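Local atomic coordinates of intracellular serine protease (PDB entry 4ZOQ), a protein that acts as a subtilisin-like serine protease on lanthipeptides, probably as an endopeptidase that cleaves its substrates at specific sequences. Residues B[132-138]-B[166-172]; B[217-221]-B[322-326]; B[52-56]-B[78-82]; B[11-16]-B[266-270]; B[205-211]-B[325-330]. All blocks are in the same frame, centred on the assembly; numbering follows the deposited sequence.

Contact 1. Residues B[132-138]-B[166-172]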
# COMPACT_ATOMS: atom_id res chain seq x y z
N GLU B 132 -7.10 -5.91 9.45
CA GLU B 132 -5.89 -6.18 10.22
C GLU B 132 -4.62 -5.72 9.51
O GLU B 132 -3.58 -5.52 10.15
CB GLU B 132 -5.78 -7.67 10.56
CG GLU B 132 -6.86 -8.23 11.47
CD GLU B 132 -8.02 -8.90 10.71
OE1 GLU B 132 -8.44 -8.44 9.60
OE2 GLU B 132 -8.45 -9.96 11.23
N VAL B 133 -4.70 -5.57 8.19
CA VAL B 133 -3.58 -5.12 7.37
C VAL B 133 -3.99 -4.02 6.36
O VAL B 133 -5.05 -4.09 5.73
CB VAL B 133 -2.94 -6.28 6.58
CG1 VAL B 133 -1.80 -5.75 5.68
CG2 VAL B 133 -2.44 -7.36 7.53
N ILE B 134 -3.16 -2.98 6.25
CA ILE B 134 -3.33 -1.95 5.24
C ILE B 134 -2.14 -1.88 4.27
O ILE B 134 -0.98 -1.91 4.66
CB ILE B 134 -3.55 -0.55 5.89
CG1 ILE B 134 -4.83 -0.56 6.75
CG2 ILE B 134 -3.61 0.56 4.83
CD1 ILE B 134 -5.00 0.66 7.62
N ASN B 135 -2.45 -1.81 2.99
CA ASN B 135 -1.41 -1.64 2.00
C ASN B 135 -1.58 -0.32 1.27
O ASN B 135 -2.64 -0.08 0.68
CB ASN B 135 -1.45 -2.79 1.00
CG ASN B 135 -0.34 -2.70 -0.00
OD1 ASN B 135 0.77 -3.24 0.19
ND2 ASN B 135 -0.60 -1.98 -1.07
N ILE B 136 -0.55 0.52 1.28
CA ILE B 136 -0.60 1.79 0.55
C ILE B 136 0.51 1.85 -0.52
O ILE B 136 1.64 2.26 -0.23
CB ILE B 136 -0.49 3.02 1.50
CG1 ILE B 136 -1.50 2.95 2.64
CG2 ILE B 136 -0.72 4.32 0.73
CD1 ILE B 136 -1.23 3.96 3.76
N SER B 137 0.18 1.46 -1.75
CA SER B 137 1.19 1.39 -2.81
C SER B 137 1.25 2.70 -3.59
O SER B 137 1.13 2.73 -4.82
CB SER B 137 0.90 0.22 -3.78
OG SER B 137 1.39 -1.01 -3.29
N THR B 138 1.44 3.78 -2.86
CA THR B 138 1.53 5.11 -3.45
C THR B 138 2.12 6.02 -2.38
O THR B 138 2.22 5.64 -1.21
CB THR B 138 0.16 5.63 -3.93
OG1 THR B 138 0.33 6.84 -4.68
CG2 THR B 138 -0.80 5.84 -2.75
N GLN B 166 -3.56 -2.18 16.60
CA GLN B 166 -2.87 -3.38 16.17
C GLN B 166 -3.02 -3.69 14.66
O GLN B 166 -2.99 -4.85 14.25
CB GLN B 166 -3.37 -4.56 17.01
CG GLN B 166 -3.20 -4.32 18.51
CD GLN B 166 -1.74 -4.21 18.90
OE1 GLN B 166 -0.87 -4.81 18.27
NE2 GLN B 166 -1.46 -3.43 19.93
N VAL B 167 -3.14 -2.65 13.85
CA VAL B 167 -3.24 -2.82 12.40
C VAL B 167 -1.91 -2.50 11.70
O VAL B 167 -1.38 -1.40 11.84
CB VAL B 167 -4.32 -1.93 11.81
CG1 VAL B 167 -4.43 -2.19 10.35
CG2 VAL B 167 -5.64 -2.17 12.50
N LEU B 168 -1.39 -3.47 10.94
CA LEU B 168 -0.16 -3.28 10.18
C LEU B 168 -0.41 -2.43 8.95
O LEU B 168 -1.46 -2.56 8.31
CB LEU B 168 0.40 -4.63 9.76
CG LEU B 168 0.88 -5.39 10.99
CD1 LEU B 168 0.93 -6.86 10.69
CD2 LEU B 168 2.24 -4.85 11.39
N VAL B 169 0.52 -1.53 8.68
CA VAL B 169 0.46 -0.67 7.50
C VAL B 169 1.74 -0.82 6.69
O VAL B 169 2.83 -0.50 7.16
CB VAL B 169 0.25 0.81 7.89
CG1 VAL B 169 0.16 1.69 6.64
CG2 VAL B 169 -0.99 0.97 8.78
N PHE B 170 1.60 -1.28 5.46
CA PHE B 170 2.74 -1.49 4.59
C PHE B 170 2.67 -0.46 3.48
O PHE B 170 1.58 -0.18 2.98
CB PHE B 170 2.71 -2.91 4.03
CG PHE B 170 2.85 -3.96 5.09
CD1 PHE B 170 4.09 -4.32 5.58
CD2 PHE B 170 1.72 -4.53 5.64
CE1 PHE B 170 4.21 -5.25 6.58
CE2 PHE B 170 1.83 -5.48 6.64
CZ PHE B 170 3.08 -5.83 7.10
N SER B 171 3.82 0.10 3.11
CA SER B 171 3.85 1.15 2.11
C SER B 171 5.01 0.97 1.13
O SER B 171 6.08 0.53 1.51
CB SER B 171 3.98 2.51 2.80
OG SER B 171 3.54 3.54 1.95
N SER B 172 4.81 1.36 -0.12
CA SER B 172 5.89 1.30 -1.10
C SER B 172 6.92 2.40 -0.85
O SER B 172 6.57 3.53 -0.50
CB SER B 172 5.34 1.37 -2.51
OG SER B 172 4.49 2.49 -2.64
O HOH W 1 -2.34 -6.54 12.37
O HOH W 2 4.57 5.22 0.36
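A water molecule closes each end of this strand pair. One donates to Glu132 O (2.7 Å) and Gln166 O (2.6 Å); the other accepts from Ser171 OG (2.5 Å) and donates to Thr138 O (2.9 Å) and Ser172 O (2.8 Å). Between them, strands 133-136 and 168-172 run parallel, their axes 4.7 Å apart at closest approach and inclined by 17°. Their amides alternate in regular parallel fashion: Leu168 N to Glu132 O (3.1 Å), Ile134 N to Leu168 O (2.7 Å), Phe170 N to Ile134 O (2.8 Å) and Ile136 N to Phe170 O (2.8 Å), with a weak last bond from Ser172 N to Ile136 O (3.3 Å). On one face Val133 CG1 meets the edge of the Phe170 ring (CD2, 3.7 Å); on the other, Ile136 CD1 touches Val169 CG1 (3.9 Å). An inverse gamma turn at Ser137 follows the first strand close to Asp51 and Ser276, two of the three predicted charge-relay residues. The pair belongs to the parallel core sheet of the subtilase fold, joined by a crossover through helix 146-164. Strands 46-51 and 200-205 flank it, while helices 275-297 and 303-313 cover the face of Leu168 and Phe170.

Contact 2. Residues B[217-221]-B[322-326]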
# COMPACT_ATOMS: atom_id res chain seq x y z
N GLN B 217 16.07 3.94 -1.31
CA GLN B 217 16.87 3.37 -0.25
C GLN B 217 16.88 4.33 0.91
O GLN B 217 16.62 5.51 0.72
CB GLN B 217 18.31 3.11 -0.76
CG GLN B 217 18.32 2.21 -1.99
CD GLN B 217 19.72 1.89 -2.52
OE1 GLN B 217 20.73 2.25 -1.92
NE2 GLN B 217 19.78 1.16 -3.64
N GLY B 218 17.26 3.86 2.09
CA GLY B 218 17.32 4.70 3.28
C GLY B 218 17.09 3.91 4.55
O GLY B 218 16.72 2.75 4.50
N ARG B 219 17.29 4.56 5.69
CA ARG B 219 17.14 3.91 6.98
C ARG B 219 15.70 3.47 7.22
O ARG B 219 15.47 2.60 8.04
CB ARG B 219 17.60 4.84 8.10
CG ARG B 219 19.07 5.22 7.97
CD ARG B 219 19.58 6.05 9.14
NE ARG B 219 20.64 6.93 8.67
CZ ARG B 219 20.47 8.16 8.22
NH1 ARG B 219 19.27 8.73 8.26
NH2 ARG B 219 21.50 8.85 7.78
N GLU B 220 14.75 4.10 6.52
CA GLU B 220 13.33 3.78 6.66
C GLU B 220 12.95 2.44 6.02
O GLU B 220 11.95 1.86 6.44
CB GLU B 220 12.44 4.88 6.05
CG GLU B 220 12.39 4.88 4.53
CD GLU B 220 11.37 5.86 3.97
OE1 GLU B 220 11.48 7.08 4.29
OE2 GLU B 220 10.47 5.43 3.21
N ILE B 221 13.72 1.96 5.04
CA ILE B 221 13.41 0.70 4.38
C ILE B 221 13.45 -0.43 5.42
O ILE B 221 14.45 -0.56 6.14
CB ILE B 221 14.41 0.33 3.31
CG1 ILE B 221 14.66 1.46 2.31
CG2 ILE B 221 13.97 -0.98 2.62
CD1 ILE B 221 13.51 1.82 1.45
N LYS B 322 20.48 -5.01 9.31
CA LYS B 322 19.52 -4.10 8.74
C LYS B 322 20.28 -3.01 8.02
O LYS B 322 21.03 -2.27 8.63
CB LYS B 322 18.60 -3.53 9.82
CG LYS B 322 17.48 -2.68 9.26
CD LYS B 322 16.63 -2.10 10.37
CE LYS B 322 15.41 -1.39 9.79
NZ LYS B 322 15.79 -0.31 8.83
N ASP B 323 20.22 -3.03 6.70
CA ASP B 323 20.90 -2.04 5.90
C ASP B 323 19.97 -1.08 5.19
O ASP B 323 18.75 -1.25 5.15
CB ASP B 323 21.84 -2.69 4.88
CG ASP B 323 21.15 -3.69 4.02
OD1 ASP B 323 20.79 -4.76 4.52
OD2 ASP B 323 20.90 -3.35 2.84
N VAL B 324 20.58 -0.04 4.65
CA VAL B 324 19.91 1.04 3.95
C VAL B 324 19.32 0.61 2.58
O VAL B 324 18.41 1.26 2.06
CB VAL B 324 20.94 2.22 3.79
CG1 VAL B 324 20.71 3.06 2.57
CG2 VAL B 324 20.99 3.06 5.06
N ILE B 325 19.75 -0.52 2.05
CA ILE B 325 19.24 -0.98 0.75
C ILE B 325 18.03 -1.94 0.86
O ILE B 325 16.99 -1.72 0.26
CB ILE B 325 20.36 -1.66 -0.04
CG1 ILE B 325 21.51 -0.66 -0.28
CG2 ILE B 325 19.85 -2.22 -1.36
CD1 ILE B 325 22.76 -1.32 -0.91
N TYR B 326 18.17 -2.96 1.70
CA TYR B 326 17.19 -4.03 1.83
C TYR B 326 16.41 -3.99 3.13
O TYR B 326 15.56 -4.83 3.33
CB TYR B 326 17.89 -5.40 1.77
CG TYR B 326 18.65 -5.61 0.51
CD1 TYR B 326 18.03 -6.10 -0.63
CD2 TYR B 326 20.01 -5.31 0.45
CE1 TYR B 326 18.73 -6.29 -1.77
CE2 TYR B 326 20.72 -5.49 -0.69
CZ TYR B 326 20.08 -5.98 -1.79
OH TYR B 326 20.80 -6.14 -2.94
O HOH W 3 16.99 0.62 6.20
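Two surface loops meet here, a type I beta turn (Gly218 to Ile221) and an Asx turn begun by Asp323, and several backbone carbonyls converge between them. Gly218 N supplies one donor, to Val324 O at 2.8 Å. The extended side chain of Lys322 supplies more: NZ donates to Ile221 O at 3.0 Å and, weakly, to Arg219 O, also at 3.0 Å. A water lies between Gly218 O (2.7 Å) and Asp323 O (2.8 Å), placed to donate to either, although it has more acceptors in reach than protons. Within the turns, Ile221 N bonds to Gly218 O (3.1 Å), and Asp323 OD2 accepts from Ile325 N (3.2 Å) and Tyr326 N (3.0 Å). The guanidinium of Arg219 forms a salt bridge with Asp181, outside the two loops. The loops connect the approach to edge strand 221-226 with the chain leading to helix 333-338. Val324 and Ile221 are the most covered residues: Val324 CG2 lies 4.1 Å from Arg219 CG, Val324 CG1 lies 4.1 Å from Gln217 CB, and Ile221 CG2 lies 3.9 Å from Tyr326 C.

Contact 3. Residues B[52-56]-B[78-82]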
# COMPACT_ATOMS: atom_id res chain seq x y z
N SER B 52 -6.17 2.76 -6.40
CA SER B 52 -6.96 3.39 -7.47
C SER B 52 -8.28 2.68 -7.76
O SER B 52 -8.83 2.77 -8.86
CB SER B 52 -6.14 3.48 -8.76
OG SER B 52 -6.00 2.21 -9.36
N GLY B 53 -8.79 1.93 -6.78
CA GLY B 53 -10.02 1.19 -6.98
C GLY B 53 -9.71 -0.25 -7.27
O GLY B 53 -8.63 -0.73 -6.98
N LEU B 54 -10.64 -0.95 -7.89
CA LEU B 54 -10.41 -2.37 -8.11
C LEU B 54 -11.35 -2.90 -9.15
O LEU B 54 -12.52 -2.57 -9.17
CB LEU B 54 -10.55 -3.14 -6.80
CG LEU B 54 -10.31 -4.65 -6.76
CD1 LEU B 54 -8.95 -5.01 -7.33
CD2 LEU B 54 -10.39 -5.13 -5.35
N ASP B 55 -10.80 -3.73 -10.02
CA ASP B 55 -11.57 -4.46 -11.00
C ASP B 55 -12.31 -5.61 -10.29
O ASP B 55 -11.81 -6.72 -10.16
CB ASP B 55 -10.63 -4.97 -12.10
CG ASP B 55 -11.36 -5.59 -13.25
OD1 ASP B 55 -12.47 -5.10 -13.57
OD2 ASP B 55 -10.82 -6.55 -13.85
N LEU B 56 -13.52 -5.29 -9.84
CA LEU B 56 -14.31 -6.10 -8.90
C LEU B 56 -14.67 -7.49 -9.42
O LEU B 56 -14.96 -8.40 -8.63
CB LEU B 56 -15.58 -5.35 -8.52
CG LEU B 56 -15.32 -4.00 -7.85
CD1 LEU B 56 -16.61 -3.20 -7.67
CD2 LEU B 56 -14.66 -4.24 -6.51
N PRO B 78 -19.67 4.15 -3.86
CA PRO B 78 -18.97 2.87 -3.71
C PRO B 78 -18.09 2.58 -4.93
O PRO B 78 -18.41 3.07 -6.01
CB PRO B 78 -20.11 1.85 -3.55
CG PRO B 78 -21.30 2.52 -4.16
CD PRO B 78 -21.13 3.98 -3.85
N VAL B 79 -17.00 1.83 -4.75
CA VAL B 79 -16.08 1.51 -5.86
C VAL B 79 -16.81 0.74 -6.94
O VAL B 79 -17.52 -0.23 -6.65
CB VAL B 79 -14.85 0.67 -5.37
CG1 VAL B 79 -14.06 0.09 -6.54
CG2 VAL B 79 -13.95 1.47 -4.45
N SER B 80 -16.63 1.16 -8.19
CA SER B 80 -17.30 0.50 -9.31
C SER B 80 -16.32 -0.13 -10.32
O SER B 80 -16.73 -0.82 -11.26
CB SER B 80 -18.21 1.48 -10.04
OG SER B 80 -17.46 2.59 -10.50
N GLY B 81 -15.03 0.17 -10.16
CA GLY B 81 -14.03 -0.39 -11.05
C GLY B 81 -12.66 0.22 -10.80
O GLY B 81 -12.40 0.75 -9.73
N ASP B 82 -11.79 0.12 -11.79
CA ASP B 82 -10.42 0.62 -11.65
C ASP B 82 -9.95 1.20 -12.97
O ASP B 82 -9.44 0.47 -13.82
CB ASP B 82 -9.49 -0.52 -11.20
CG ASP B 82 -8.06 -0.07 -11.00
OD1 ASP B 82 -7.77 1.13 -11.05
OD2 ASP B 82 -7.20 -0.97 -10.83
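Asp82 loses the most surface, its side chain directed at the opposing loop. OD1 accepts from Ser52 OG at 2.7 Å and CB lies 3.5 Å from Leu54 N, while the carboxylate is further held by Gly85 N and by Thr88 OG1, which also bonds to Asp55 N. The peptide before it takes part too, Gly81 O receiving Leu54 N at 3.1 Å. That approach requires Gly53: a beta carbon there would come to 2.5 Å from Gly81 O, and its backbone angles by themselves call for glycine. Segment 52-56 continues the subtilase Asp motif from the predicted catalytic Asp51, which ends strand 46-51. The loop segment 78-82 leads to helix 86-97, which opens with the predicted catalytic His86. Ser52 OG bonds to Gly87 N and Thr84 OG1 as well, tying the Asp and His motifs together beside the charge relay. Farther out, Val79 and Leu56 point toward each other's segments. Val79 CG1 packs 3.8 Å from Leu54 N, and Leu56, the last residue of an inverse gamma turn centred on Asp55, places CD1 3.3 Å from Val79 O and 4.3 Å from Val79 CG1.

Contact 4. Residues B[11-16]-B[266-270]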
# COMPACT_ATOMS: atom_id res chain seq x y z
N TRP B 11 -3.90 -17.95 -9.76
CA TRP B 11 -4.48 -17.28 -10.92
C TRP B 11 -4.80 -18.30 -11.99
O TRP B 11 -4.08 -19.27 -12.18
CB TRP B 11 -3.53 -16.24 -11.49
CG TRP B 11 -3.14 -15.13 -10.56
CD1 TRP B 11 -3.65 -14.88 -9.33
CD2 TRP B 11 -2.17 -14.10 -10.81
NE1 TRP B 11 -3.04 -13.78 -8.78
CE2 TRP B 11 -2.14 -13.28 -9.67
CE3 TRP B 11 -1.32 -13.81 -11.88
CZ2 TRP B 11 -1.28 -12.18 -9.58
CZ3 TRP B 11 -0.48 -12.71 -11.78
CH2 TRP B 11 -0.47 -11.91 -10.64
N GLY B 12 -5.89 -18.05 -12.71
CA GLY B 12 -6.31 -18.93 -13.78
C GLY B 12 -5.38 -18.88 -14.96
O GLY B 12 -5.23 -19.88 -15.66
N LEU B 13 -4.79 -17.70 -15.23
CA LEU B 13 -3.79 -17.56 -16.30
C LEU B 13 -4.36 -17.98 -17.67
O LEU B 13 -3.61 -18.28 -18.60
CB LEU B 13 -2.52 -18.36 -15.97
CG LEU B 13 -1.69 -18.03 -14.71
CD1 LEU B 13 -0.57 -19.00 -14.56
CD2 LEU B 13 -1.09 -16.62 -14.79
N ASP B 14 -5.69 -18.01 -17.76
CA ASP B 14 -6.40 -18.49 -18.94
C ASP B 14 -5.95 -19.90 -19.39
O ASP B 14 -6.07 -20.25 -20.57
CB ASP B 14 -6.23 -17.49 -20.08
CG ASP B 14 -7.29 -17.62 -21.15
OD1 ASP B 14 -8.30 -18.31 -20.91
OD2 ASP B 14 -7.11 -17.00 -22.23
N GLY B 15 -5.44 -20.69 -18.46
CA GLY B 15 -4.97 -22.03 -18.80
C GLY B 15 -3.62 -22.06 -19.53
O GLY B 15 -3.09 -23.13 -19.80
N ILE B 16 -3.06 -20.90 -19.86
CA ILE B 16 -1.79 -20.86 -20.57
C ILE B 16 -0.64 -21.15 -19.61
O ILE B 16 -0.28 -20.32 -18.78
CB ILE B 16 -1.52 -19.50 -21.26
CG1 ILE B 16 -2.70 -19.10 -22.15
CG2 ILE B 16 -0.21 -19.55 -22.03
CD1 ILE B 16 -2.73 -17.61 -22.51
N PRO B 266 -2.76 -12.79 -22.33
CA PRO B 266 -4.15 -12.40 -22.60
C PRO B 266 -4.58 -11.27 -21.67
O PRO B 266 -3.89 -11.00 -20.68
CB PRO B 266 -4.93 -13.69 -22.31
CG PRO B 266 -4.13 -14.35 -21.29
CD PRO B 266 -2.68 -14.04 -21.57
N LYS B 267 -5.67 -10.59 -21.98
CA LYS B 267 -6.14 -9.54 -21.10
C LYS B 267 -6.49 -10.07 -19.73
O LYS B 267 -6.85 -11.23 -19.58
CB LYS B 267 -7.32 -8.79 -21.69
CG LYS B 267 -6.92 -7.85 -22.83
CD LYS B 267 -8.18 -7.21 -23.46
CE LYS B 267 -8.60 -7.90 -24.74
NZ LYS B 267 -9.89 -7.32 -25.22
N GLY B 268 -6.32 -9.22 -18.71
CA GLY B 268 -6.49 -9.67 -17.35
C GLY B 268 -5.15 -9.81 -16.66
O GLY B 268 -5.09 -10.04 -15.45
N TYR B 269 -4.07 -9.76 -17.45
CA TYR B 269 -2.71 -9.81 -16.93
C TYR B 269 -1.82 -8.83 -17.66
O TYR B 269 -2.09 -8.49 -18.82
CB TYR B 269 -2.11 -11.23 -17.02
CG TYR B 269 -3.01 -12.26 -16.39
CD1 TYR B 269 -3.07 -12.41 -15.01
CD2 TYR B 269 -3.81 -13.09 -17.18
CE1 TYR B 269 -3.92 -13.35 -14.42
CE2 TYR B 269 -4.64 -14.04 -16.61
CZ TYR B 269 -4.70 -14.16 -15.22
OH TYR B 269 -5.52 -15.10 -14.65
N SER B 270 -0.78 -8.36 -16.97
CA SER B 270 0.21 -7.47 -17.58
C SER B 270 1.58 -7.60 -16.90
O SER B 270 1.70 -7.81 -15.68
CB SER B 270 -0.25 -6.01 -17.55
OG SER B 270 0.66 -5.15 -18.24
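Hydrogen bonding across this contact centres on the phenol of Tyr269, whose OH accepts from Leu13 N at 2.8 Å. The same hydroxyl is bonded to Asp60 OD2, and the other carboxylate oxygen of Asp60 takes Gly12 N, so one acidic side chain serves both segments. Aromatic contact is slight: the six-membered ring of Trp11 and the Tyr269 ring are nearly parallel (26°) but slid apart, with centroids 5.7 Å from each other and Trp11 CE3 3.7 Å from Tyr269 CE1. The architecture joins a turn near the N-terminus to a two-stranded antiparallel sheet. Leu13, Asp14 and Gly15 all have left-handed backbone angles, while Pro266 to Tyr269 form a type II turn, with Gly268 at its third position, leading into strand 269-272, which pairs with strand 246-249. Apolar packing completes the interface. Leu13 CD2 sits over one face of the Tyr269 ring, 4.3 Å from CE1; Ile16 CD1 reaches Pro266 CD at 3.7 Å; and Asp14 CB lies 4.0 Å from Pro266 CG.

Contact 5. Residues B[205-211]-B[325-330]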
# COMPACT_ATOMS: atom_id res chain seq x y z
N ASN B 205 13.23 -5.88 -4.87
CA ASN B 205 14.43 -6.55 -5.36
C ASN B 205 14.16 -7.28 -6.71
O ASN B 205 13.02 -7.44 -7.15
CB ASN B 205 15.02 -7.53 -4.32
CG ASN B 205 14.10 -8.72 -3.99
OD1 ASN B 205 13.32 -8.67 -3.04
ND2 ASN B 205 14.18 -9.78 -4.79
N MET B 206 15.24 -7.73 -7.33
CA MET B 206 15.20 -8.41 -8.61
C MET B 206 15.19 -9.91 -8.40
O MET B 206 15.40 -10.39 -7.28
CB MET B 206 16.44 -8.04 -9.42
CG MET B 206 16.60 -6.59 -9.58
SD MET B 206 15.38 -5.90 -10.68
CE MET B 206 15.93 -6.64 -12.23
N LYS B 207 15.03 -10.64 -9.50
CA LYS B 207 15.07 -12.10 -9.46
C LYS B 207 16.40 -12.57 -8.88
O LYS B 207 16.44 -13.51 -8.11
CB LYS B 207 14.88 -12.69 -10.86
CG LYS B 207 14.99 -14.21 -10.94
CD LYS B 207 14.97 -14.64 -12.41
CE LYS B 207 13.60 -14.48 -13.02
NZ LYS B 207 13.52 -15.10 -14.34
N SER B 208 17.47 -11.85 -9.19
CA SER B 208 18.81 -12.21 -8.71
C SER B 208 19.02 -11.84 -7.26
O SER B 208 20.03 -12.20 -6.67
CB SER B 208 19.86 -11.49 -9.54
OG SER B 208 19.75 -10.10 -9.32
N ASN B 209 18.04 -11.12 -6.69
CA ASN B 209 18.07 -10.58 -5.33
C ASN B 209 18.86 -9.29 -5.21
O ASN B 209 18.93 -8.73 -4.11
CB ASN B 209 18.56 -11.58 -4.28
CG ASN B 209 17.57 -12.67 -4.03
OD1 ASN B 209 16.36 -12.44 -4.15
ND2 ASN B 209 18.04 -13.83 -3.60
N ASN B 210 19.45 -8.83 -6.31
CA ASN B 210 19.97 -7.47 -6.33
C ASN B 210 18.82 -6.46 -6.18
O ASN B 210 17.70 -6.71 -6.61
CB ASN B 210 20.71 -7.16 -7.63
CG ASN B 210 21.99 -7.94 -7.78
OD1 ASN B 210 22.61 -8.37 -6.79
ND2 ASN B 210 22.43 -8.10 -9.03
N ILE B 211 19.10 -5.30 -5.61
CA ILE B 211 18.03 -4.33 -5.45
C ILE B 211 17.61 -3.89 -6.84
O ILE B 211 18.44 -3.81 -7.75
CB ILE B 211 18.47 -3.10 -4.60
CG1 ILE B 211 17.23 -2.36 -4.04
CG2 ILE B 211 19.38 -2.14 -5.42
CD1 ILE B 211 16.55 -3.11 -2.89
N ILE B 325 19.75 -0.52 2.05
CA ILE B 325 19.24 -0.98 0.75
C ILE B 325 18.03 -1.94 0.86
O ILE B 325 16.99 -1.72 0.26
CB ILE B 325 20.36 -1.66 -0.04
CG1 ILE B 325 21.51 -0.66 -0.28
CG2 ILE B 325 19.85 -2.22 -1.36
CD1 ILE B 325 22.76 -1.32 -0.91
N TYR B 326 18.17 -2.96 1.70
CA TYR B 326 17.19 -4.03 1.83
C TYR B 326 16.41 -3.99 3.13
O TYR B 326 15.56 -4.83 3.33
CB TYR B 326 17.89 -5.40 1.77
CG TYR B 326 18.65 -5.61 0.51
CD1 TYR B 326 18.03 -6.10 -0.63
CD2 TYR B 326 20.01 -5.31 0.45
CE1 TYR B 326 18.73 -6.29 -1.77
CE2 TYR B 326 20.72 -5.49 -0.69
CZ TYR B 326 20.08 -5.98 -1.79
OH TYR B 326 20.80 -6.14 -2.94
N GLY B 327 16.74 -3.09 4.06
CA GLY B 327 16.14 -3.16 5.38
C GLY B 327 16.52 -4.47 6.07
O GLY B 327 17.65 -4.95 5.93
N TYR B 328 15.58 -5.11 6.74
CA TYR B 328 15.85 -6.42 7.36
C TYR B 328 16.04 -7.49 6.31
O TYR B 328 16.46 -8.59 6.63
CB TYR B 328 14.70 -6.85 8.28
CG TYR B 328 14.54 -5.98 9.50
CD1 TYR B 328 15.49 -5.99 10.51
CD2 TYR B 328 13.44 -5.14 9.64
CE1 TYR B 328 15.36 -5.20 11.63
CE2 TYR B 328 13.30 -4.33 10.76
CZ TYR B 328 14.27 -4.37 11.75
OH TYR B 328 14.15 -3.58 12.87
N GLY B 329 15.68 -7.19 5.06
CA GLY B 329 15.90 -8.13 3.96
C GLY B 329 14.66 -8.50 3.17
O GLY B 329 13.57 -7.88 3.30
N GLU B 330 14.79 -9.54 2.35
CA GLU B 330 13.69 -9.97 1.50
C GLU B 330 12.73 -10.88 2.21
O GLU B 330 13.13 -11.91 2.79
CB GLU B 330 14.22 -10.68 0.27
CG GLU B 330 13.14 -11.10 -0.71
CD GLU B 330 13.76 -11.72 -1.94
OE1 GLU B 330 14.99 -11.60 -2.05
OE2 GLU B 330 13.05 -12.27 -2.80
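Tyr326 lays its ring alongside the backbone of residues 209-211, with CE1 3.4 Å from Asn209 O and OH 3.7 Å from Asn210 CA. Both segments are tightly turned loops: the first holds a type I beta turn from Met206 to Asn209, followed by an ST turn, Ser208 OG accepting from Asn210 N (3.3 Å), and the second a type II' turn from Tyr326 to Gly329. The first follows strand 200-205 of the central sheet, and the second lies on the way to helix 333-338. Ile211 fills the angle between Ile325 and Tyr326, its CB 3.6 Å from Ile325 CG2 and its CD1 4.0 Å from Tyr326 CE1, so hydrophobic packing dominates this end. At the other end Glu330 extends toward Asn205 and Asn209, where its side chain also touches Pro226 of strand 221-226 and Lys28 of helix 24-30. Asn205 ND2 gives its better bond to Met206 O, at 2.8 Å within its own loop, and reaches Glu330 OE2 at 3.4 Å in a weak hydrogen bond.

Overall arrangement
Contacts 1 and 3 both border the predicted charge relay: Ser137 of contact 1 lies about 4 Å, side chain to side chain, from Asp51 and Ser276, and Ser52 of contact 3 is as near to Asp51 and His86. Their centres are 18 Å apart. Contacts 2 and 5 lie away from these residues and touch each other, sharing Ile325 and Tyr326; their centres are 10 Å apart, with Lys322 CD packed 3.6 Å from Tyr328 CZ. Contact 3 sits across the chain centre from both, 33 Å from contact 2 and 31 Å from contact 5 between centres. Contact 4, also remote from the charge relay, closes a long loop enclosing contacts 1 and 3; its nearest atoms are about 6 Å from contact 3.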